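Local coordinates for protein alpha-rhamnosidase (Dictyoglomus thermophilum, PDB 6I60) that probably hydrolyses terminal non-reducing alpha-L-rhamnose residues in alpha-L-rhamnosides, as a glycoside hydrolase, at residues A176-S184 against W314-W324. Numbering follows the deposited sequence.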
ATOM      1  N   ALA A 176      20.155  18.291 -11.712  1.00 58.18           N
ATOM      2  CA  ALA A 176      18.795  18.218 -12.235  1.00 60.30           C
ATOM      3  C   ALA A 176      18.747  18.823 -13.630  1.00 55.17           C
ATOM      4  O   ALA A 176      18.633  20.051 -13.769  1.00 57.19           O
ATOM      5  CB  ALA A 176      17.817  18.937 -11.302  1.00 56.07           C
ATOM      6  N   PRO A 177      18.827  18.022 -14.688  1.00 57.20           N
ATOM      7  CA  PRO A 177      18.775  18.580 -16.040  1.00 60.08           C
ATOM      8  C   PRO A 177      17.355  18.914 -16.463  1.00 62.77           C
ATOM      9  O   PRO A 177      16.388  18.248 -16.085  1.00 63.30           O
ATOM     10  CB  PRO A 177      19.354  17.455 -16.905  1.00 52.80           C
ATOM     11  CG  PRO A 177      19.011  16.211 -16.166  1.00 50.45           C
ATOM     12  CD  PRO A 177      19.018  16.559 -14.695  1.00 61.72           C
ATOM     13  N   MET A 178      17.243  19.971 -17.261  1.00 62.52           N
ATOM     14  CA  MET A 178      15.980  20.387 -17.852  1.00 64.16           C
ATOM     15  C   MET A 178      16.036  20.173 -19.358  1.00 61.93           C
ATOM     16  O   MET A 178      17.086  20.355 -19.980  1.00 57.58           O
ATOM     17  CB  MET A 178      15.680  21.856 -17.540  1.00 66.45           C
ATOM     18  CG  MET A 178      15.868  22.231 -16.080  1.00 62.60           C
ATOM     19  SD  MET A 178      15.953  24.014 -15.824  1.00 70.99           S
ATOM     20  CE  MET A 178      14.611  24.258 -14.663  1.00 67.98           C
ATOM     21  N   PHE A 179      14.904  19.783 -19.940  1.00 62.87           N
ATOM     22  CA  PHE A 179      14.818  19.497 -21.365  1.00 60.38           C
ATOM     23  C   PHE A 179      13.666  20.282 -21.966  1.00 62.11           C
ATOM     24  O   PHE A 179      12.568  20.312 -21.401  1.00 63.72           O
ATOM     25  CB  PHE A 179      14.634  17.998 -21.617  1.00 62.78           C
ATOM     26  CG  PHE A 179      15.820  17.170 -21.214  1.00 59.51           C
ATOM     27  CD1 PHE A 179      15.926  16.670 -19.928  1.00 59.13           C
ATOM     28  CD2 PHE A 179      16.831  16.898 -22.119  1.00 60.42           C
ATOM     29  CE1 PHE A 179      17.018  15.911 -19.553  1.00 62.27           C
ATOM     30  CE2 PHE A 179      17.925  16.140 -21.749  1.00 60.16           C
ATOM     31  CZ  PHE A 179      18.018  15.645 -20.465  1.00 55.93           C
ATOM     32  N   ARG A 180      13.917  20.910 -23.113  1.00 67.35           N
ATOM     33  CA  ARG A 180      12.950  21.785 -23.757  1.00 69.15           C
ATOM     34  C   ARG A 180      12.870  21.470 -25.243  1.00 73.19           C
ATOM     35  O   ARG A 180      13.891  21.219 -25.891  1.00 73.07           O
ATOM     36  CB  ARG A 180      13.321  23.259 -23.561  1.00 65.03           C
ATOM     37  CG  ARG A 180      12.424  24.212 -24.317  1.00 62.73           C
ATOM     38  CD  ARG A 180      12.979  25.626 -24.348  1.00 73.65           C
ATOM     39  NE  ARG A 180      11.938  26.635 -24.160  1.00 75.84           N
ATOM     40  CZ  ARG A 180      10.907  26.833 -24.981  1.00 78.54           C
ATOM     41  NH1 ARG A 180      10.759  26.102 -26.080  1.00 77.96           N
ATOM     42  NH2 ARG A 180      10.022  27.780 -24.705  1.00 77.95           N
ATOM     43  N   LYS A 181      11.649  21.486 -25.776  1.00 69.63           N
ATOM     44  CA  LYS A 181      11.410  21.302 -27.200  1.00 69.89           C
ATOM     45  C   LYS A 181      10.195  22.128 -27.593  1.00 73.24           C
ATOM     46  O   LYS A 181       9.207  22.179 -26.856  1.00 74.57           O
ATOM     47  CB  LYS A 181      11.197  19.823 -27.549  1.00 68.27           C
ATOM     48  CG  LYS A 181      10.611  19.576 -28.933  1.00 69.27           C
ATOM     49  CD  LYS A 181      11.705  19.433 -29.979  1.00 71.75           C
ATOM     50  CE  LYS A 181      11.159  19.627 -31.385  1.00 69.02           C
ATOM     51  NZ  LYS A 181      11.209  21.055 -31.806  1.00 71.95           N
ATOM     52  N   SER A 182      10.276  22.782 -28.748  1.00 76.04           N
ATOM     53  CA  SER A 182       9.208  23.638 -29.241  1.00 72.81           C
ATOM     54  C   SER A 182       8.547  23.002 -30.457  1.00 75.94           C
ATOM     55  O   SER A 182       9.221  22.398 -31.298  1.00 78.77           O
ATOM     56  CB  SER A 182       9.744  25.027 -29.596  1.00 69.20           C
ATOM     57  OG  SER A 182      11.068  24.946 -30.096  1.00 72.46           O
ATOM     58  N   PHE A 183       7.225  23.135 -30.539  1.00 71.44           N
ATOM     59  CA  PHE A 183       6.464  22.659 -31.684  1.00 72.69           C
ATOM     60  C   PHE A 183       5.348  23.650 -31.980  1.00 78.80           C
ATOM     61  O   PHE A 183       4.984  24.476 -31.139  1.00 79.77           O
ATOM     62  CB  PHE A 183       5.894  21.252 -31.450  1.00 73.58           C
ATOM     63  CG  PHE A 183       4.958  21.155 -30.278  1.00 78.14           C
ATOM     64  CD1 PHE A 183       5.450  21.024 -28.988  1.00 80.96           C
ATOM     65  CD2 PHE A 183       3.585  21.176 -30.466  1.00 83.74           C
ATOM     66  CE1 PHE A 183       4.592  20.927 -27.908  1.00 77.75           C
ATOM     67  CE2 PHE A 183       2.721  21.076 -29.389  1.00 83.17           C
ATOM     68  CZ  PHE A 183       3.226  20.952 -28.109  1.00 79.87           C
ATOM     69  N   SER A 184       4.807  23.562 -33.193  1.00 79.87           N
ATOM     70  CA  SER A 184       3.802  24.499 -33.673  1.00 78.36           C
ATOM     71  C   SER A 184       2.492  23.776 -33.950  1.00 76.65           C
ATOM     72  O   SER A 184       2.487  22.627 -34.406  1.00 70.22           O
ATOM     73  CB  SER A 184       4.281  25.217 -34.938  1.00 80.74           C
ATOM     74  OG  SER A 184       5.023  26.380 -34.613  1.00 73.75           O
ATOM     75  N   TRP A 314      11.505  29.586 -18.919  1.00 65.02           N
ATOM     76  CA  TRP A 314      12.149  28.548 -19.714  1.00 65.86           C
ATOM     77  C   TRP A 314      11.167  27.604 -20.397  1.00 71.46           C
ATOM     78  O   TRP A 314      11.548  26.942 -21.367  1.00 70.91           O
ATOM     79  CB  TRP A 314      13.104  27.738 -18.835  1.00 76.28           C
ATOM     80  CG  TRP A 314      12.404  26.846 -17.857  1.00 80.41           C
ATOM     81  CD1 TRP A 314      11.863  27.209 -16.657  1.00 73.42           C
ATOM     82  CD2 TRP A 314      12.171  25.440 -17.994  1.00 75.32           C
ATOM     83  NE1 TRP A 314      11.307  26.115 -16.040  1.00 72.37           N
ATOM     84  CE2 TRP A 314      11.482  25.016 -16.840  1.00 76.35           C
ATOM     85  CE3 TRP A 314      12.474  24.498 -18.982  1.00 69.12           C
ATOM     86  CZ2 TRP A 314      11.093  23.692 -16.645  1.00 79.04           C
ATOM     87  CZ3 TRP A 314      12.088  23.185 -18.788  1.00 73.52           C
ATOM     88  CH2 TRP A 314      11.405  22.794 -17.628  1.00 78.76           C
ATOM     89  N   ASN A 315       9.923  27.519 -19.927  1.00 75.98           N
ATOM     90  CA  ASN A 315       8.993  26.539 -20.480  1.00 75.56           C
ATOM     91  C   ASN A 315       7.743  27.192 -21.059  1.00 72.59           C
ATOM     92  O   ASN A 315       6.623  26.752 -20.779  1.00 74.39           O
ATOM     93  CB  ASN A 315       8.600  25.518 -19.405  1.00 75.61           C
ATOM     94  CG  ASN A 315       8.162  26.172 -18.107  1.00 76.08           C
ATOM     95  OD1 ASN A 315       7.951  27.385 -18.047  1.00 78.50           O
ATOM     96  ND2 ASN A 315       8.020  25.369 -17.058  1.00 75.57           N
ATOM     97  N   LEU A 316       7.919  28.232 -21.868  1.00 74.23           N
ATOM     98  CA  LEU A 316       6.814  28.967 -22.466  1.00 75.17           C
ATOM     99  C   LEU A 316       7.121  29.229 -23.939  1.00 78.04           C
ATOM    100  O   LEU A 316       8.291  29.303 -24.321  1.00 68.03           O
ATOM    101  CB  LEU A 316       6.546  30.293 -21.734  1.00 67.79           C
ATOM    102  CG  LEU A 316       6.324  30.144 -20.229  1.00 73.19           C
ATOM    103  CD1 LEU A 316       7.621  30.349 -19.514  1.00 77.66           C
ATOM    104  CD2 LEU A 316       5.270  31.102 -19.702  1.00 67.35           C
ATOM    105  N   PRO A 317       6.072  29.361 -24.782  1.00 81.45           N
ATOM    106  CA  PRO A 317       6.278  29.383 -26.242  1.00 80.85           C
ATOM    107  C   PRO A 317       7.371  30.321 -26.731  1.00 80.94           C
ATOM    108  O   PRO A 317       8.393  29.866 -27.254  1.00 81.44           O
ATOM    109  CB  PRO A 317       4.908  29.825 -26.770  1.00 79.59           C
ATOM    110  CG  PRO A 317       3.944  29.324 -25.758  1.00 78.53           C
ATOM    111  CD  PRO A 317       4.642  29.415 -24.427  1.00 68.33           C
ATOM    112  N   ASP A 318       7.170  31.625 -26.575  1.00 85.01           N
ATOM    113  CA  ASP A 318       8.129  32.614 -27.063  1.00 88.12           C
ATOM    114  C   ASP A 318       9.292  32.692 -26.082  1.00 85.43           C
ATOM    115  O   ASP A 318       9.279  33.465 -25.124  1.00 93.29           O
ATOM    116  CB  ASP A 318       7.454  33.967 -27.248  1.00 84.38           C
ATOM    117  CG  ASP A 318       6.403  33.945 -28.340  1.00 88.07           C
ATOM    118  OD1 ASP A 318       5.203  34.072 -28.017  1.00 78.97           O
ATOM    119  OD2 ASP A 318       6.778  33.792 -29.522  1.00 91.37           O
ATOM    120  N   PHE A 319      10.315  31.875 -26.327  1.00 73.95           N
ATOM    121  CA  PHE A 319      11.506  31.859 -25.490  1.00 79.72           C
ATOM    122  C   PHE A 319      12.711  31.529 -26.357  1.00 81.44           C
ATOM    123  O   PHE A 319      12.631  30.672 -27.241  1.00 80.58           O
ATOM    124  CB  PHE A 319      11.380  30.845 -24.346  1.00 82.22           C
ATOM    125  CG  PHE A 319      12.631  30.697 -23.523  1.00 77.67           C
ATOM    126  CD1 PHE A 319      13.386  29.538 -23.588  1.00 76.14           C
ATOM    127  CD2 PHE A 319      13.053  31.718 -22.687  1.00 73.04           C
ATOM    128  CE1 PHE A 319      14.537  29.398 -22.833  1.00 75.93           C
ATOM    129  CE2 PHE A 319      14.201  31.585 -21.929  1.00 71.44           C
ATOM    130  CZ  PHE A 319      14.944  30.424 -22.003  1.00 76.18           C
ATOM    131  N   ASP A 320      13.823  32.216 -26.096  1.00 83.01           N
ATOM    132  CA  ASP A 320      15.058  31.989 -26.838  1.00 85.23           C
ATOM    133  C   ASP A 320      15.578  30.579 -26.591  1.00 84.68           C
ATOM    134  O   ASP A 320      16.422  30.366 -25.714  1.00 86.39           O
ATOM    135  CB  ASP A 320      16.116  33.024 -26.454  1.00 93.92           C
ATOM    136  CG  ASP A 320      17.033  33.374 -27.608  1.00 87.78           C
ATOM    137  OD1 ASP A 320      16.542  33.940 -28.607  1.00 71.86           O
ATOM    138  OD2 ASP A 320      18.245  33.082 -27.514  1.00 93.25           O
ATOM    139  N   ASP A 321      15.082  29.614 -27.365  1.00 87.50           N
ATOM    140  CA  ASP A 321      15.454  28.218 -27.172  1.00 86.49           C
ATOM    141  C   ASP A 321      16.898  27.927 -27.557  1.00 83.58           C
ATOM    142  O   ASP A 321      17.379  26.824 -27.282  1.00 75.41           O
ATOM    143  CB  ASP A 321      14.516  27.312 -27.971  1.00 80.71           C
ATOM    144  CG  ASP A 321      14.509  25.888 -27.458  1.00 85.49           C
ATOM    145  OD1 ASP A 321      15.142  25.634 -26.412  1.00 79.71           O
ATOM    146  OD2 ASP A 321      13.873  25.024 -28.101  1.00 89.01           O
ATOM    147  N   SER A 322      17.600  28.878 -28.175  1.00 88.68           N
ATOM    148  CA  SER A 322      18.996  28.668 -28.536  1.00 89.00           C
ATOM    149  C   SER A 322      19.878  28.669 -27.294  1.00 89.20           C
ATOM    150  O   SER A 322      19.464  28.178 -26.239  1.00 90.45           O
ATOM    151  CB  SER A 322      19.466  29.733 -29.527  1.00 86.14           C
ATOM    152  OG  SER A 322      20.455  29.207 -30.394  1.00 89.27           O
ATOM    153  N   THR A 323      21.099  29.202 -27.415  1.00 80.07           N
ATOM    154  CA  THR A 323      22.126  29.261 -26.366  1.00 83.86           C
ATOM    155  C   THR A 323      22.205  28.034 -25.454  1.00 82.52           C
ATOM    156  O   THR A 323      22.990  28.022 -24.501  1.00 79.82           O
ATOM    157  CB  THR A 323      21.956  30.526 -25.501  1.00 89.11           C
ATOM    158  OG1 THR A 323      22.999  30.571 -24.518  1.00 97.57           O
ATOM    159  CG2 THR A 323      20.610  30.569 -24.779  1.00 87.75           C
ATOM    160  N   TRP A 324      21.422  26.996 -25.741  1.00 85.61           N
ATOM    161  CA  TRP A 324      21.416  25.759 -24.977  1.00 80.52           C
ATOM    162  C   TRP A 324      22.106  24.665 -25.779  1.00 78.93           C
ATOM    163  O   TRP A 324      22.062  24.654 -27.013  1.00 80.08           O
ATOM    164  CB  TRP A 324      19.986  25.312 -24.640  1.00 78.60           C
ATOM    165  CG  TRP A 324      19.247  26.189 -23.666  1.00 82.80           C
ATOM    166  CD1 TRP A 324      19.581  27.455 -23.276  1.00 83.27           C
ATOM    167  CD2 TRP A 324      18.038  25.861 -22.966  1.00 80.77           C
ATOM    168  NE1 TRP A 324      18.658  27.932 -22.377  1.00 84.46           N
ATOM    169  CE2 TRP A 324      17.700  26.974 -22.170  1.00 80.89           C
ATOM    170  CE3 TRP A 324      17.209  24.733 -22.935  1.00 78.30           C
ATOM    171  CZ2 TRP A 324      16.571  26.992 -21.352  1.00 80.90           C
ATOM    172  CZ3 TRP A 324      16.088  24.754 -22.121  1.00 70.25           C
ATOM    173  CH2 TRP A 324      15.781  25.875 -21.342  1.00 74.32           C
TER
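Arg-180 reaches from a beta strand into the loop 314-324 and ties the two together, on an outlying beta-sheet domain of this rhamnosidase. Backbone hydrogen bonds hold the strand in its sheet, Met-178 with Thr-290 and Arg-180 with Lys-288, while Pro-177, Phe-179 and Lys-181 pair with strand 242-250. Met-178, Arg-180 and Ser-182, the alternate residues, turn toward the loop. An arginine suits the middle place because the loop offers both a carbonyl and a carboxylate. With CG anti to the backbone N (chi1 175°), its chain extends toward the loop, and NE donates to Trp-314 O at 2.8 Å. That bond is bent, 133° at the hydrogen, and NE lies tilted out of the carbonyl plane. Asp-321 supplies the countercharge: its OD2 forms a long salt bridge of 3.9 Å with Arg-180 NH1 and takes a weak hydrogen bond of 3.4 Å from Ser-182 OG; serine is small enough for its CB to sit in plane at the guanidinium edge. A leucine in place of Asp-321 would probably leave the Arg-180 guanidinium without its carboxylate mate and the Ser-182 hydroxyl without this acceptor. Two aromatic side chains flank the arginine. The Phe-319 ring is turned only 20° from the guanidinium plane but offset obliquely, with CD1 3.3 Å from Arg-180 NE, while at the aliphatic part Trp-324 CZ3 meets Arg-180 CB at 3.5 Å. Trp-324 O accepts a hydrogen bond from Lys-288 NZ of the neighbouring strand. Two residues earlier on the strand, the unbranched Met-178 chain, bent at chi3, makes a Met-aromatic contact with Trp-314: SD stands above the six-membered ring, 4.6 Å from its centroid, and CE makes a CH-pi contact over the five-membered ring, with Asn-315 CB on the opposite face.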